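Local coordinates for tartrate dehydrogenase/decarboxylase (Pseudomonas putida, PDB 3FLK), which oxidises (+)-tartrate to oxaloglycolate with NAD(+), converts meso-tartrate to D-glycerate, and oxidatively decarboxylates D-malate to pyruvate, at residues G56-P60 / G92-F97; R108-L112 / I128-V132; N294-I299 / S348-G353. The protein carries 1 engineered substitution. All blocks are in the same frame, centred on the assembly; numbering follows the deposited sequence.

Overall arrangement
A ligand site is often framed by contacts far apart in the fold, as this enzyme of the isocitrate and isopropylmalate dehydrogenase family illustrates. The three interactions follow one another in series along the chain. Interaction 1 joins the loop after helix 49-55 to the start of helix 94-100; strand 105-111 comes next and pairs with strand 129-135 in interaction 2, within the large mixed sheet; interaction 3 joins the loop before helix 299-313 to helix 349-361. Their centres lie about 30 Å (1 and 2), 27 Å (1 and 3) and 22 Å (2 and 3) apart. Interactions 1 and 3 meet opposite ends of NADH, nicotinamide and adenine, while interaction 2 supplies an arginine to the oxalate.

Interaction 1. Residues G56-P60 / G92-F97; sequences GKMMP and GSLLKF. With NAI (1,4-dihydronicotinamide adenine dinucleotide), chain F; SO4 (sulfate ion), chain L.
Two consecutive methionines, M58 and M59, carrying SE in place of sulfur in this crystal, both point from an irregular loop toward the start of a helix, and the contact they make contains no hydrogen bond. The loop 56-60 leaves helix 49-55 through G56, whose positive phi (83°) suits glycine; M58 then has near-helical angles (-68/-32) and M59 extended ones (-144/156). In 92-97, G92 and S93 lead into helix 94-100, with S93 at the N-cap position but its hydroxyl turned back to S89 O; F97 N bonds S93 O at 3.1 Å. The nearest CA atoms are those of M58 and G92, 5.5 Å apart. A CB on G92 would clash with M58 CG, so glycine permits this approach, and M58 CB lies 3.3 Å from G92 O. M58 is m for all three chi angles, which sets its CE 4.2 Å from S93 OG. M59 is m, t, m, which brings its CE to 3.3 Å from G92 O and 3.9 Å from K96 CD. Its SE lies 3.5 Å from F97 CE1 and 4.2 Å from the ring centroid, 49° off the normal: an oblique Met-aromatic contact. W63 meets the same ring. One turn earlier, L94 CD2 comes within 3.2 Å of NADH N7N, on the nicotinamide carboxamide. G92 O, selenium, methyl and ring thus meet through close fit and dispersion, without a hydrogen bond.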
loop_
_atom_site.group_PDB
_atom_site.type_symbol
_atom_site.label_atom_id
_atom_site.label_comp_id
_atom_site.label_asym_id
_atom_site.label_seq_id
_atom_site.Cartn_x
_atom_site.Cartn_y
_atom_site.Cartn_z
ATOM N N GLY A 56 16.150 -23.458 19.209
ATOM C CA GLY A 56 14.789 -23.115 19.620
ATOM C C GLY A 56 14.553 -21.620 19.736
ATOM O O GLY A 56 13.459 -21.186 20.100
ATOM N N LYS A 57 15.585 -20.839 19.433
ATOM C CA LYS A 57 15.505 -19.379 19.426
ATOM C C LYS A 57 16.341 -18.809 18.284
ATOM O O LYS A 57 17.312 -19.428 17.850
ATOM C CB LYS A 57 15.945 -18.792 20.774
ATOM C CG LYS A 57 17.290 -19.289 21.283
ATOM C CD LYS A 57 17.467 -18.953 22.753
ATOM C CE LYS A 57 18.550 -19.804 23.387
ATOM N NZ LYS A 57 18.584 -19.621 24.865
HETATM N N MSE A 58 15.956 -17.630 17.805
HETATM C CA MSE A 58 16.611 -16.993 16.664
HETATM C C MSE A 58 18.036 -16.541 16.974
HETATM O O MSE A 58 18.901 -16.544 16.097
HETATM C CB MSE A 58 15.783 -15.802 16.175
HETATM C CG MSE A 58 14.414 -16.168 15.616
HETATM SE SE MSE A 58 14.489 -17.277 14.004
HETATM C CE MSE A 58 15.627 -16.144 12.907
HETATM N N MSE A 59 18.267 -16.153 18.227
HETATM C CA MSE A 59 19.545 -15.593 18.664
HETATM C C MSE A 59 19.876 -16.050 20.083
HETATM O O MSE A 59 18.967 -16.390 20.844
HETATM C CB MSE A 59 19.483 -14.065 18.641
HETATM C CG MSE A 59 18.964 -13.474 17.352
HETATM SE SE MSE A 59 19.196 -11.563 17.298
HETATM C CE MSE A 59 17.850 -11.022 18.604
ATOM N N PRO A 60 21.177 -16.049 20.451
ATOM C CA PRO A 60 21.544 -16.315 21.843
ATOM C C PRO A 60 21.009 -15.233 22.782
ATOM O O PRO A 60 20.776 -14.100 22.352
ATOM C CB PRO A 60 23.077 -16.290 21.815
ATOM C CG PRO A 60 23.429 -15.495 20.607
ATOM C CD PRO A 60 22.366 -15.823 19.610
ATOM N N GLY A 92 11.861 -12.358 16.485
ATOM C CA GLY A 92 12.940 -12.946 17.268
ATOM C C GLY A 92 14.327 -12.455 16.899
ATOM O O GLY A 92 15.306 -12.814 17.559
ATOM N N SER A 93 14.420 -11.634 15.852
ATOM C CA SER A 93 15.717 -11.156 15.377
ATOM C C SER A 93 15.737 -9.667 15.005
ATOM O O SER A 93 16.093 -8.829 15.835
ATOM C CB SER A 93 16.224 -12.029 14.218
ATOM O OG SER A 93 15.338 -11.980 13.113
ATOM N N LEU A 94 15.357 -9.344 13.767
ATOM C CA LEU A 94 15.490 -7.982 13.238
ATOM C C LEU A 94 14.694 -6.937 14.024
ATOM O O LEU A 94 15.190 -5.839 14.278
ATOM C CB LEU A 94 15.123 -7.931 11.747
ATOM C CG LEU A 94 15.107 -6.571 11.029
ATOM C CD1 LEU A 94 16.466 -5.864 11.053
ATOM C CD2 LEU A 94 14.628 -6.748 9.608
ATOM N N LEU A 95 13.468 -7.283 14.407
ATOM C CA LEU A 95 12.628 -6.361 15.171
ATOM C C LEU A 95 13.183 -6.083 16.571
ATOM O O LEU A 95 12.999 -4.987 17.102
ATOM C CB LEU A 95 11.172 -6.839 15.207
ATOM C CG LEU A 95 10.195 -6.210 14.198
ATOM C CD1 LEU A 95 10.807 -5.904 12.832
ATOM C CD2 LEU A 95 8.949 -7.058 14.029
ATOM N N LYS A 96 13.880 -7.063 17.148
ATOM C CA LYS A 96 14.613 -6.853 18.400
ATOM C C LYS A 96 15.784 -5.880 18.225
ATOM O O LYS A 96 16.008 -5.027 19.084
ATOM C CB LYS A 96 15.092 -8.181 18.995
ATOM C CG LYS A 96 13.996 -8.974 19.695
ATOM C CD LYS A 96 14.554 -10.192 20.425
ATOM C CE LYS A 96 13.456 -10.915 21.191
ATOM N NZ LYS A 96 13.934 -12.180 21.814
ATOM N N PHE A 97 16.523 -6.012 17.121
ATOM C CA PHE A 97 17.579 -5.055 16.773
ATOM C C PHE A 97 17.014 -3.638 16.683
ATOM O O PHE A 97 17.537 -2.713 17.301
ATOM C CB PHE A 97 18.240 -5.389 15.425
ATOM C CG PHE A 97 19.028 -6.676 15.406
ATOM C CD1 PHE A 97 19.605 -7.192 16.559
ATOM C CD2 PHE A 97 19.228 -7.348 14.203
ATOM C CE1 PHE A 97 20.344 -8.374 16.518
ATOM C CE2 PHE A 97 19.968 -8.527 14.152
ATOM C CZ PHE A 97 20.528 -9.039 15.310
HETATM P PA NAI F . 11.282 -10.815 -0.553
HETATM O O1A NAI F . 11.794 -9.426 -0.591
HETATM O O2A NAI F . 12.250 -11.749 0.048
HETATM O O5B NAI F . 10.951 -11.292 -2.045
HETATM C C5B NAI F . 9.920 -10.721 -2.818
HETATM C C4B NAI F . 10.188 -10.952 -4.302
HETATM O O4B NAI F . 11.248 -10.119 -4.732
HETATM C C3B NAI F . 10.595 -12.389 -4.596
HETATM O O3B NAI F . 9.973 -12.792 -5.792
HETATM C C2B NAI F . 12.099 -12.314 -4.765
HETATM O O2B NAI F . 12.583 -13.261 -5.690
HETATM C C1B NAI F . 12.333 -10.886 -5.228
HETATM N N9A NAI F . 13.612 -10.361 -4.719
HETATM C C8A NAI F . 13.889 -9.956 -3.437
HETATM N N7A NAI F . 15.174 -9.543 -3.393
HETATM C C5A NAI F . 15.721 -9.677 -4.616
HETATM C C6A NAI F . 16.992 -9.405 -5.114
HETATM N N6A NAI F . 17.933 -8.900 -4.321
HETATM N N1A NAI F . 17.261 -9.653 -6.445
HETATM C C2A NAI F . 16.287 -10.166 -7.275
HETATM N N3A NAI F . 15.028 -10.426 -6.769
HETATM C C4A NAI F . 14.750 -10.192 -5.463
HETATM O O3 NAI F . 9.876 -10.769 0.249
HETATM P PN NAI F . 8.826 -11.970 0.494
HETATM O O1N NAI F . 8.890 -12.966 -0.596
HETATM O O2N NAI F . 7.522 -11.318 0.757
HETATM O O5D NAI F . 9.334 -12.631 1.862
HETATM C C5D NAI F . 10.291 -13.670 1.889
HETATM C C4D NAI F . 10.844 -13.835 3.304
HETATM O O4D NAI F . 11.651 -12.722 3.641
HETATM C C3D NAI F . 9.764 -13.918 4.374
HETATM O O3D NAI F . 10.183 -14.871 5.321
HETATM C C2D NAI F . 9.751 -12.536 5.004
HETATM O O2D NAI F . 9.347 -12.563 6.352
HETATM C C1D NAI F . 11.209 -12.129 4.853
HETATM N N1N NAI F . 11.469 -10.676 4.816
HETATM C C2N NAI F . 12.457 -10.198 5.631
HETATM C C3N NAI F . 12.779 -8.846 5.636
HETATM C C7N NAI F . 14.035 -8.399 6.330
HETATM O O7N NAI F . 14.907 -9.362 6.881
HETATM N N7N NAI F . 14.304 -7.097 6.416
HETATM C C4N NAI F . 12.082 -7.979 4.794
HETATM C C5N NAI F . 11.079 -8.472 3.960
HETATM C C6N NAI F . 10.779 -9.834 3.977
HETATM S S SO4 L . 22.676 -18.370 25.314
HETATM O O1 SO4 L . 21.486 -18.478 24.475
HETATM O O2 SO4 L . 22.410 -18.999 26.604
HETATM O O3 SO4 L . 23.796 -19.046 24.663
HETATM O O4 SO4 L . 23.016 -16.964 25.520
#

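Interaction 2. Residues R108-L112 / I128-V132; sequences RPVRL and IDFVV. With OXL (oxalate ion), chain G; SO4 (sulfate ion), chain J.
V110 lies over one face of the F130 ring, its CB 3.9 Å from the ring centroid and 17° off the normal, a CH-pi contact, with V110 CG2 3.7 Å from F130 CE1. F130 takes chi1 p and chi2 88°. The strands are antiparallel neighbours, their axes 4.5 Å apart at 161°. R108-V132 and V110-F130 are hydrogen-bonded pairs: R108 N to V132 O 3.0 Å, V132 N to R108 O 3.0 Å, V110 N to F130 O 2.7 Å and F130 N to V110 O 3.0 Å. P109-V131 and R111-D129 are non-hydrogen-bonded pairs, a position proline tolerates. L112 N to I128 O, 3.0 Å, continues the ladder.

On the face of P109 and V131, R111 (t, t, m) reaches D129 in a salt bridge, NE to OD1 3.3 Å, a weak hydrogen bond; its NH1 binds O4 of a sulfate, probably from the crystallisation liquor, at 2.8 Å. On the face of V110 and F130, R108 (m, t, t) runs out to the oxalate, its NH1 and NH2 each 3.0 Å from oxalate O4, while NH1 also bonds S252. R98, R134 and, from the second subunit, K192 also bind the oxalate, consistent with a cationic site for dicarboxylate substrates.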
loop_
_atom_site.group_PDB
_atom_site.type_symbol
_atom_site.label_atom_id
_atom_site.label_comp_id
_atom_site.label_asym_id
_atom_site.label_seq_id
_atom_site.Cartn_x
_atom_site.Cartn_y
_atom_site.Cartn_z
ATOM N N ARG A 108 15.079 5.005 3.579
ATOM C CA ARG A 108 15.042 4.164 2.384
ATOM C C ARG A 108 14.914 5.012 1.108
ATOM O O ARG A 108 13.805 5.399 0.726
ATOM C CB ARG A 108 13.900 3.138 2.495
ATOM C CG ARG A 108 14.098 2.128 3.622
ATOM C CD ARG A 108 12.879 1.239 3.861
ATOM N NE ARG A 108 13.211 0.110 4.728
ATOM C CZ ARG A 108 12.500 -1.014 4.823
ATOM N NH1 ARG A 108 11.398 -1.182 4.105
ATOM N NH2 ARG A 108 12.901 -1.980 5.640
ATOM N N PRO A 109 16.056 5.316 0.453
ATOM C CA PRO A 109 16.024 6.110 -0.783
ATOM C C PRO A 109 15.462 5.356 -1.987
ATOM O O PRO A 109 15.660 4.144 -2.122
ATOM C CB PRO A 109 17.497 6.468 -1.015
ATOM C CG PRO A 109 18.265 5.402 -0.320
ATOM C CD PRO A 109 17.430 4.957 0.848
ATOM N N VAL A 110 14.759 6.088 -2.846
ATOM C CA VAL A 110 14.175 5.544 -4.066
ATOM C C VAL A 110 14.702 6.363 -5.241
ATOM O O VAL A 110 14.568 7.588 -5.257
ATOM C CB VAL A 110 12.623 5.582 -4.023
ATOM C CG1 VAL A 110 12.030 5.067 -5.319
ATOM C CG2 VAL A 110 12.090 4.778 -2.840
ATOM N N ARG A 111 15.303 5.689 -6.219
ATOM C CA ARG A 111 15.946 6.374 -7.338
ATOM C C ARG A 111 15.910 5.559 -8.626
ATOM O O ARG A 111 16.197 4.361 -8.621
ATOM C CB ARG A 111 17.397 6.705 -6.978
ATOM C CG ARG A 111 18.113 7.657 -7.938
ATOM C CD ARG A 111 19.420 8.139 -7.327
ATOM N NE ARG A 111 19.212 8.629 -5.965
ATOM C CZ ARG A 111 20.110 8.567 -4.986
ATOM N NH1 ARG A 111 21.303 8.033 -5.197
ATOM N NH2 ARG A 111 19.803 9.035 -3.784
ATOM N N LEU A 112 15.556 6.222 -9.724
ATOM C CA LEU A 112 15.674 5.632 -11.054
ATOM C C LEU A 112 17.020 6.022 -11.662
ATOM O O LEU A 112 17.297 7.207 -11.872
ATOM C CB LEU A 112 14.516 6.079 -11.955
ATOM C CG LEU A 112 14.529 5.741 -13.453
ATOM C CD1 LEU A 112 14.373 4.242 -13.714
ATOM C CD2 LEU A 112 13.438 6.521 -14.165
ATOM N N ILE A 128 11.971 10.071 -10.674
ATOM C CA ILE A 128 11.894 9.238 -9.473
ATOM C C ILE A 128 13.164 9.408 -8.641
ATOM O O ILE A 128 14.174 8.748 -8.885
ATOM C CB ILE A 128 11.630 7.739 -9.803
ATOM C CG1 ILE A 128 10.416 7.586 -10.732
ATOM C CG2 ILE A 128 11.420 6.934 -8.518
ATOM C CD1 ILE A 128 10.252 6.196 -11.345
ATOM N N ASP A 129 13.105 10.321 -7.675
ATOM C CA ASP A 129 14.228 10.592 -6.785
ATOM C C ASP A 129 13.711 11.139 -5.460
ATOM O O ASP A 129 13.563 12.352 -5.285
ATOM C CB ASP A 129 15.216 11.572 -7.432
ATOM C CG ASP A 129 16.622 11.479 -6.842
ATOM O OD1 ASP A 129 16.800 10.901 -5.744
ATOM O OD2 ASP A 129 17.563 11.993 -7.488
ATOM N N PHE A 130 13.417 10.232 -4.534
ATOM C CA PHE A 130 12.918 10.626 -3.221
ATOM C C PHE A 130 13.400 9.706 -2.102
ATOM O O PHE A 130 14.064 8.696 -2.356
ATOM C CB PHE A 130 11.384 10.791 -3.226
ATOM C CG PHE A 130 10.621 9.540 -3.576
ATOM C CD1 PHE A 130 10.263 8.626 -2.589
ATOM C CD2 PHE A 130 10.225 9.297 -4.889
ATOM C CE1 PHE A 130 9.545 7.476 -2.907
ATOM C CE2 PHE A 130 9.503 8.151 -5.221
ATOM C CZ PHE A 130 9.164 7.237 -4.225
ATOM N N VAL A 131 13.079 10.074 -0.865
ATOM C CA VAL A 131 13.481 9.297 0.297
ATOM C C VAL A 131 12.285 9.023 1.214
ATOM O O VAL A 131 11.529 9.934 1.568
ATOM C CB VAL A 131 14.676 9.960 1.054
ATOM C CG1 VAL A 131 14.344 11.384 1.497
ATOM C CG2 VAL A 131 15.128 9.112 2.240
ATOM N N VAL A 132 12.109 7.752 1.562
ATOM C CA VAL A 132 11.101 7.354 2.534
ATOM C C VAL A 132 11.725 7.361 3.925
ATOM O O VAL A 132 12.756 6.729 4.158
ATOM C CB VAL A 132 10.504 5.962 2.205
ATOM C CG1 VAL A 132 9.539 5.498 3.302
ATOM C CG2 VAL A 132 9.809 5.991 0.848
HETATM C C1 OXL G . 9.547 -5.632 6.125
HETATM C C2 OXL G . 10.458 -4.485 6.091
HETATM O O1 OXL G . 8.964 -5.972 5.067
HETATM O O2 OXL G . 11.032 -4.119 7.140
HETATM O O3 OXL G . 9.359 -6.235 7.206
HETATM O O4 OXL G . 10.634 -3.892 5.000
HETATM S S SO4 J . 22.702 8.219 -1.503
HETATM O O1 SO4 J . 21.259 8.132 -1.298
HETATM O O2 SO4 J . 23.236 9.344 -0.740
HETATM O O3 SO4 J . 23.344 6.988 -1.055
HETATM O O4 SO4 J . 22.973 8.430 -2.924
HETATM O O HOH W 1 16.706 9.354 -3.385
HETATM O O HOH W 2 15.707 9.550 -11.154
#

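Interaction 3. Residues N294-I299 / S348-G353; sequences NIANPI and STQQVG. With NAI (1,4-dihydronicotinamide adenine dinucleotide), chain F.
S348 (-81/168) is the N-cap of helix 349-361 and closes a capping box with Q351: Q351 N to S348 OG is 3.2 Å and S348 N to Q351 OE1 3.0 Å. Its CA lies 4.9 Å from that of I295, the closest pair of CA atoms across the two segments. T349 opens the helix and bonds twice, N to N294 O at 3.0 Å and, with chi1 m, OG1 to A296 O at 2.7 Å. Q350 (m, p) curls its amide back, NE2 to N294 OD1 2.7 Å; N294 itself has positive phi (41/53). One turn on, V352 (t) sets CG1 3.8 Å from P298 CG, and G353 N lies 4.2 Å from that same CG.

The same loop recognises the adenine through backbone atoms: N297 N to NADH N1A 2.9 Å, and NADH N6A to N297 O 3.0 Å. N297 OD1 caps I299 N at 3.0 Å, starting helix 299-313. E19 and E23 of helix 17-35 border the contact, and I299 packs against helix 317-336.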
loop_
_atom_site.group_PDB
_atom_site.type_symbol
_atom_site.label_atom_id
_atom_site.label_comp_id
_atom_site.label_asym_id
_atom_site.label_seq_id
_atom_site.Cartn_x
_atom_site.Cartn_y
_atom_site.Cartn_z
ATOM N N ASN A 294 22.035 -18.057 -7.357
ATOM C CA ASN A 294 22.923 -16.894 -7.438
ATOM C C ASN A 294 22.564 -15.917 -8.564
ATOM O O ASN A 294 23.401 -15.580 -9.410
ATOM C CB ASN A 294 24.388 -17.338 -7.534
ATOM C CG ASN A 294 24.878 -18.015 -6.265
ATOM O OD1 ASN A 294 25.069 -17.368 -5.231
ATOM N ND2 ASN A 294 25.095 -19.321 -6.342
ATOM N N ILE A 295 21.306 -15.489 -8.572
ATOM C CA ILE A 295 20.834 -14.451 -9.492
ATOM C C ILE A 295 20.296 -13.245 -8.721
ATOM O O ILE A 295 19.865 -12.260 -9.320
ATOM C CB ILE A 295 19.755 -14.968 -10.475
ATOM C CG1 ILE A 295 18.579 -15.594 -9.711
ATOM C CG2 ILE A 295 20.374 -15.929 -11.504
ATOM C CD1 ILE A 295 17.312 -15.727 -10.526
ATOM N N ALA A 296 20.326 -13.338 -7.392
ATOM C CA ALA A 296 19.935 -12.233 -6.521
ATOM C C ALA A 296 20.759 -10.979 -6.813
ATOM O O ALA A 296 21.982 -11.043 -6.927
ATOM C CB ALA A 296 20.072 -12.634 -5.054
ATOM N N ASN A 297 20.070 -9.852 -6.956
ATOM C CA ASN A 297 20.701 -8.547 -7.140
ATOM C C ASN A 297 21.408 -8.126 -5.848
ATOM O O ASN A 297 20.762 -8.009 -4.803
ATOM C CB ASN A 297 19.634 -7.511 -7.534
ATOM C CG ASN A 297 20.222 -6.242 -8.128
ATOM O OD1 ASN A 297 21.380 -5.907 -7.896
ATOM N ND2 ASN A 297 19.415 -5.530 -8.907
ATOM N N PRO A 298 22.743 -7.929 -5.906
ATOM C CA PRO A 298 23.488 -7.511 -4.721
ATOM C C PRO A 298 23.574 -5.994 -4.518
ATOM O O PRO A 298 24.164 -5.550 -3.528
ATOM C CB PRO A 298 24.885 -8.068 -4.990
ATOM C CG PRO A 298 25.022 -7.990 -6.485
ATOM C CD PRO A 298 23.634 -8.125 -7.069
ATOM N N ILE A 299 23.005 -5.208 -5.433
ATOM C CA ILE A 299 23.149 -3.747 -5.366
ATOM C C ILE A 299 22.542 -3.150 -4.088
ATOM O O ILE A 299 23.133 -2.253 -3.482
ATOM C CB ILE A 299 22.629 -3.028 -6.646
ATOM C CG1 ILE A 299 23.521 -3.377 -7.849
ATOM C CG2 ILE A 299 22.591 -1.507 -6.440
ATOM C CD1 ILE A 299 23.010 -2.875 -9.193
ATOM N N SER A 348 25.485 -13.064 -12.939
ATOM C CA SER A 348 25.162 -13.665 -11.651
ATOM C C SER A 348 25.428 -12.673 -10.521
ATOM O O SER A 348 26.067 -11.644 -10.730
ATOM C CB SER A 348 26.004 -14.922 -11.430
ATOM O OG SER A 348 27.347 -14.577 -11.126
ATOM N N THR A 349 24.943 -13.002 -9.326
ATOM C CA THR A 349 25.182 -12.211 -8.121
ATOM C C THR A 349 26.666 -11.863 -7.965
ATOM O O THR A 349 27.023 -10.693 -7.786
ATOM C CB THR A 349 24.707 -12.977 -6.862
ATOM O OG1 THR A 349 23.332 -13.344 -7.016
ATOM C CG2 THR A 349 24.871 -12.130 -5.602
ATOM N N GLN A 350 27.516 -12.887 -8.052
ATOM C CA GLN A 350 28.955 -12.745 -7.832
ATOM C C GLN A 350 29.621 -11.911 -8.921
ATOM O O GLN A 350 30.547 -11.153 -8.641
ATOM C CB GLN A 350 29.627 -14.121 -7.725
ATOM C CG GLN A 350 29.232 -14.938 -6.482
ATOM C CD GLN A 350 27.821 -15.505 -6.552
ATOM O OE1 GLN A 350 27.263 -15.708 -7.639
ATOM N NE2 GLN A 350 27.233 -15.764 -5.386
ATOM N N GLN A 351 29.140 -12.048 -10.154
ATOM C CA GLN A 351 29.666 -11.274 -11.284
ATOM C C GLN A 351 29.356 -9.780 -11.161
ATOM O O GLN A 351 30.180 -8.947 -11.529
ATOM C CB GLN A 351 29.147 -11.823 -12.616
ATOM C CG GLN A 351 29.801 -13.137 -13.047
ATOM C CD GLN A 351 29.176 -13.732 -14.302
ATOM O OE1 GLN A 351 27.972 -13.612 -14.529
ATOM N NE2 GLN A 351 29.997 -14.389 -15.117
ATOM N N VAL A 352 28.173 -9.447 -10.649
ATOM C CA VAL A 352 27.812 -8.043 -10.414
ATOM C C VAL A 352 28.669 -7.447 -9.293
ATOM O O VAL A 352 29.186 -6.332 -9.423
ATOM C CB VAL A 352 26.297 -7.866 -10.122
ATOM C CG1 VAL A 352 25.966 -6.402 -9.816
ATOM C CG2 VAL A 352 25.470 -8.350 -11.307
ATOM N N GLY A 353 28.827 -8.199 -8.206
ATOM C CA GLY A 353 29.720 -7.812 -7.112
ATOM C C GLY A 353 31.125 -7.519 -7.609
ATOM O O GLY A 353 31.710 -6.486 -7.270
HETATM P PA NAI F . 11.282 -10.815 -0.553
HETATM O O1A NAI F . 11.794 -9.426 -0.591
HETATM O O2A NAI F . 12.250 -11.749 0.048
HETATM O O5B NAI F . 10.951 -11.292 -2.045
HETATM C C5B NAI F . 9.920 -10.721 -2.818
HETATM C C4B NAI F . 10.188 -10.952 -4.302
HETATM O O4B NAI F . 11.248 -10.119 -4.732
HETATM C C3B NAI F . 10.595 -12.389 -4.596
HETATM O O3B NAI F . 9.973 -12.792 -5.792
HETATM C C2B NAI F . 12.099 -12.314 -4.765
HETATM O O2B NAI F . 12.583 -13.261 -5.690
HETATM C C1B NAI F . 12.333 -10.886 -5.228
HETATM N N9A NAI F . 13.612 -10.361 -4.719
HETATM C C8A NAI F . 13.889 -9.956 -3.437
HETATM N N7A NAI F . 15.174 -9.543 -3.393
HETATM C C5A NAI F . 15.721 -9.677 -4.616
HETATM C C6A NAI F . 16.992 -9.405 -5.114
HETATM N N6A NAI F . 17.933 -8.900 -4.321
HETATM N N1A NAI F . 17.261 -9.653 -6.445
HETATM C C2A NAI F . 16.287 -10.166 -7.275
HETATM N N3A NAI F . 15.028 -10.426 -6.769
HETATM C C4A NAI F . 14.750 -10.192 -5.463
HETATM O O3 NAI F . 9.876 -10.769 0.249
HETATM P PN NAI F . 8.826 -11.970 0.494
HETATM O O1N NAI F . 8.890 -12.966 -0.596
HETATM O O2N NAI F . 7.522 -11.318 0.757
HETATM O O5D NAI F . 9.334 -12.631 1.862
HETATM C C5D NAI F . 10.291 -13.670 1.889
HETATM C C4D NAI F . 10.844 -13.835 3.304
HETATM O O4D NAI F . 11.651 -12.722 3.641
HETATM C C3D NAI F . 9.764 -13.918 4.374
HETATM O O3D NAI F . 10.183 -14.871 5.321
HETATM C C2D NAI F . 9.751 -12.536 5.004
HETATM O O2D NAI F . 9.347 -12.563 6.352
HETATM C C1D NAI F . 11.209 -12.129 4.853
HETATM N N1N NAI F . 11.469 -10.676 4.816
HETATM C C2N NAI F . 12.457 -10.198 5.631
HETATM C C3N NAI F . 12.779 -8.846 5.636
HETATM C C7N NAI F . 14.035 -8.399 6.330
HETATM O O7N NAI F . 14.907 -9.362 6.881
HETATM N N7N NAI F . 14.304 -7.097 6.416
HETATM C C4N NAI F . 12.082 -7.979 4.794
HETATM C C5N NAI F . 11.079 -8.472 3.960
HETATM C C6N NAI F . 10.779 -9.834 3.977
#